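Local structure of fusolin (Unidentified entomopoxvirus, 4OW5) at residues 13-18 and 64-69. The protein probably acts as a copper-dependent lytic monooxygenase on chitin, enhancing virulence of the insect poxvirus, and crystallises in vivo into viral spindles. Residues are numbered along the deposited sequence; the frame is centred on the assembly and turned at random.
Sequences RCNVQG and QQDNEY. With EDO (1,2-ethanediol), chain D.
Asn15 reaches from the last turn of helix 10-17 to the carboxylate of Asp66, in the loop that follows helix 52-64. Asp66 OD2 does the touching: it lies 3.2 Å from Asn15 CB and 3.1 Å from Asn15 CG, so the carboxylate is set against the root of the amide. The two side chains run at roughly right angles, with the amide and carboxylate planes 48° apart. With chi1 at -176°, Asn15 extends away from its own helix, and the end of the amide comes up against the backbone of Gln64 at its CA, which is 6.4 Å from Asn15 CA.

The same OD2 forms a salt bridge with Arg12, one turn back on Asn15's helix, which ties the acid to that helix; a hydrogen bond between Asp66 O and Gln11 NE2 adds a second tie. The Asp66 backbone is set by a type I turn from Gln65 to Glu68, closed by a bond of 2.9 Å from Glu68 N to Gln65 O. Beside the contact, Gln65 NE2 donates to Gln64 OE1 at 3.2 Å, approaching from well above the carbonyl plane. Near the end of helix 10-17, a 1,2-ethanediol, probably from the crystallisation liquor, donates through O2 to Asn15 O at 3.0 Å and is also hydrogen-bonded to Trp21 NE1.

The loop lies close to His1, a copper and zinc ligand of this protein, though no metal is bound to this chain in the model: Glu68 OE1 is hydrogen-bonded to His1 NE2, and Asp66 packs on Tyr3 of strand 2-6. Cys14, disulfide-bonded to Cys34, meets Phe63 of helix 52-64. The contact thus joins helix 10-17 to the link between helix 52-64 and strand 70-72, in the helical region beside the fibronectin type III-like beta-sandwich.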
loop_
_atom_site.group_PDB
_atom_site.type_symbol
_atom_site.label_atom_id
_atom_site.label_comp_id
_atom_site.label_asym_id
_atom_site.label_seq_id
_atom_site.Cartn_x
_atom_site.Cartn_y
_atom_site.Cartn_z
ATOM N N ARG A 13 -16.726 13.649 -3.373
ATOM C CA ARG A 13 -15.724 13.582 -4.451
ATOM C C ARG A 13 -16.388 13.208 -5.788
ATOM O O ARG A 13 -16.077 13.813 -6.820
ATOM C CB ARG A 13 -14.613 12.582 -4.127
ATOM C CG ARG A 13 -13.556 12.467 -5.214
ATOM C CD ARG A 13 -12.508 11.434 -4.885
ATOM N NE ARG A 13 -11.486 11.984 -4.007
ATOM C CZ ARG A 13 -10.323 12.508 -4.384
ATOM N NH1 ARG A 13 -10.008 12.597 -5.676
ATOM N NH2 ARG A 13 -9.465 12.959 -3.474
ATOM N N CYS A 14 -17.279 12.218 -5.779
ATOM C CA CYS A 14 -17.957 11.802 -7.007
ATOM C C CYS A 14 -18.801 12.944 -7.560
ATOM O O CYS A 14 -18.761 13.179 -8.751
ATOM C CB CYS A 14 -18.793 10.545 -6.785
ATOM S SG CYS A 14 -17.801 9.073 -6.400
ATOM N N ASN A 15 -19.520 13.644 -6.715
ATOM C CA ASN A 15 -20.343 14.785 -7.133
ATOM C C ASN A 15 -19.492 15.869 -7.788
ATOM O O ASN A 15 -19.756 16.228 -8.939
ATOM C CB ASN A 15 -21.109 15.384 -5.946
ATOM C CG ASN A 15 -22.044 16.517 -6.345
ATOM O OD1 ASN A 15 -23.084 16.305 -6.930
ATOM N ND2 ASN A 15 -21.645 17.732 -6.152
ATOM N N VAL A 16 -18.468 16.371 -7.076
ATOM C CA VAL A 16 -17.678 17.468 -7.591
ATOM C C VAL A 16 -16.935 17.104 -8.874
ATOM O O VAL A 16 -16.858 17.941 -9.727
ATOM C CB VAL A 16 -16.715 18.120 -6.576
ATOM C CG1 VAL A 16 -17.459 18.585 -5.340
ATOM C CG2 VAL A 16 -15.541 17.245 -6.222
ATOM N N GLN A 17 -16.448 15.878 -9.043
ATOM C CA GLN A 17 -15.717 15.519 -10.265
ATOM C C GLN A 17 -16.565 15.540 -11.537
ATOM O O GLN A 17 -16.011 15.627 -12.636
ATOM C CB GLN A 17 -15.067 14.165 -10.119
ATOM C CG GLN A 17 -13.820 14.244 -9.282
ATOM C CD GLN A 17 -13.095 12.918 -9.234
ATOM O OE1 GLN A 17 -13.131 12.127 -10.161
ATOM N NE2 GLN A 17 -12.308 12.716 -8.226
ATOM N N GLY A 18 -17.881 15.476 -11.389
ATOM C CA GLY A 18 -18.802 15.644 -12.497
ATOM C C GLY A 18 -18.737 14.563 -13.542
ATOM O O GLY A 18 -18.294 13.447 -13.266
ATOM N N GLN A 64 -26.137 13.947 -6.959
ATOM C CA GLN A 64 -26.665 15.284 -6.663
ATOM C C GLN A 64 -26.970 15.470 -5.204
ATOM O O GLN A 64 -26.799 16.581 -4.700
ATOM C CB GLN A 64 -27.947 15.542 -7.464
ATOM C CG GLN A 64 -28.561 16.953 -7.274
ATOM C CD GLN A 64 -30.056 17.038 -7.467
ATOM O OE1 GLN A 64 -30.821 16.187 -7.007
ATOM N NE2 GLN A 64 -30.519 18.164 -7.990
ATOM N N GLN A 65 -27.432 14.418 -4.505
ATOM C CA GLN A 65 -27.813 14.532 -3.084
ATOM C C GLN A 65 -26.649 14.244 -2.160
ATOM O O GLN A 65 -26.844 13.620 -1.123
ATOM C CB GLN A 65 -28.978 13.569 -2.792
ATOM C CG GLN A 65 -30.261 13.951 -3.530
ATOM C CD GLN A 65 -30.852 15.231 -2.994
ATOM O OE1 GLN A 65 -31.232 15.337 -1.825
ATOM N NE2 GLN A 65 -30.823 16.281 -3.777
ATOM N N ASP A 66 -25.463 14.772 -2.469
ATOM C CA ASP A 66 -24.262 14.522 -1.687
ATOM C C ASP A 66 -24.337 15.146 -0.293
ATOM O O ASP A 66 -23.611 14.702 0.554
ATOM C CB ASP A 66 -22.996 14.991 -2.430
ATOM C CG ASP A 66 -22.860 16.474 -2.763
ATOM O OD1 ASP A 66 -23.861 17.237 -2.589
ATOM O OD2 ASP A 66 -21.793 16.862 -3.233
ATOM N N ASN A 67 -25.261 16.096 -0.035
ATOM C CA ASN A 67 -25.465 16.723 1.268
ATOM C C ASN A 67 -26.645 16.055 2.008
ATOM O O ASN A 67 -26.971 16.494 3.103
ATOM C CB ASN A 67 -25.687 18.233 1.074
ATOM C CG ASN A 67 -27.004 18.574 0.398
ATOM O OD1 ASN A 67 -27.692 17.710 -0.166
ATOM N ND2 ASN A 67 -27.355 19.822 0.388
ATOM N N GLU A 68 -27.301 15.016 1.412
ATOM C CA GLU A 68 -28.434 14.341 2.035
ATOM C C GLU A 68 -28.205 12.818 2.112
ATOM O O GLU A 68 -29.088 12.018 1.821
ATOM C CB GLU A 68 -29.749 14.683 1.304
ATOM C CG GLU A 68 -30.979 14.453 2.165
ATOM C CD GLU A 68 -32.275 14.910 1.520
ATOM O OE1 GLU A 68 -32.799 15.973 1.926
ATOM O OE2 GLU A 68 -32.733 14.245 0.566
ATOM N N TYR A 69 -27.029 12.426 2.600
ATOM C CA TYR A 69 -26.733 11.026 2.862
ATOM C C TYR A 69 -27.153 10.833 4.286
ATOM O O TYR A 69 -26.343 10.921 5.216
ATOM C CB TYR A 69 -25.263 10.678 2.590
ATOM C CG TYR A 69 -25.021 10.279 1.159
ATOM C CD1 TYR A 69 -25.332 11.135 0.116
ATOM C CD2 TYR A 69 -24.440 9.053 0.846
ATOM C CE1 TYR A 69 -25.181 10.741 -1.208
ATOM C CE2 TYR A 69 -24.195 8.687 -0.466
ATOM C CZ TYR A 69 -24.609 9.511 -1.499
ATOM O OH TYR A 69 -24.403 9.144 -2.804
HETATM C C1 EDO D . -22.138 19.626 -10.579
HETATM O O1 EDO D . -23.254 19.096 -9.901
HETATM C C2 EDO D . -21.356 18.496 -11.254
HETATM O O2 EDO D . -19.993 18.545 -10.876
#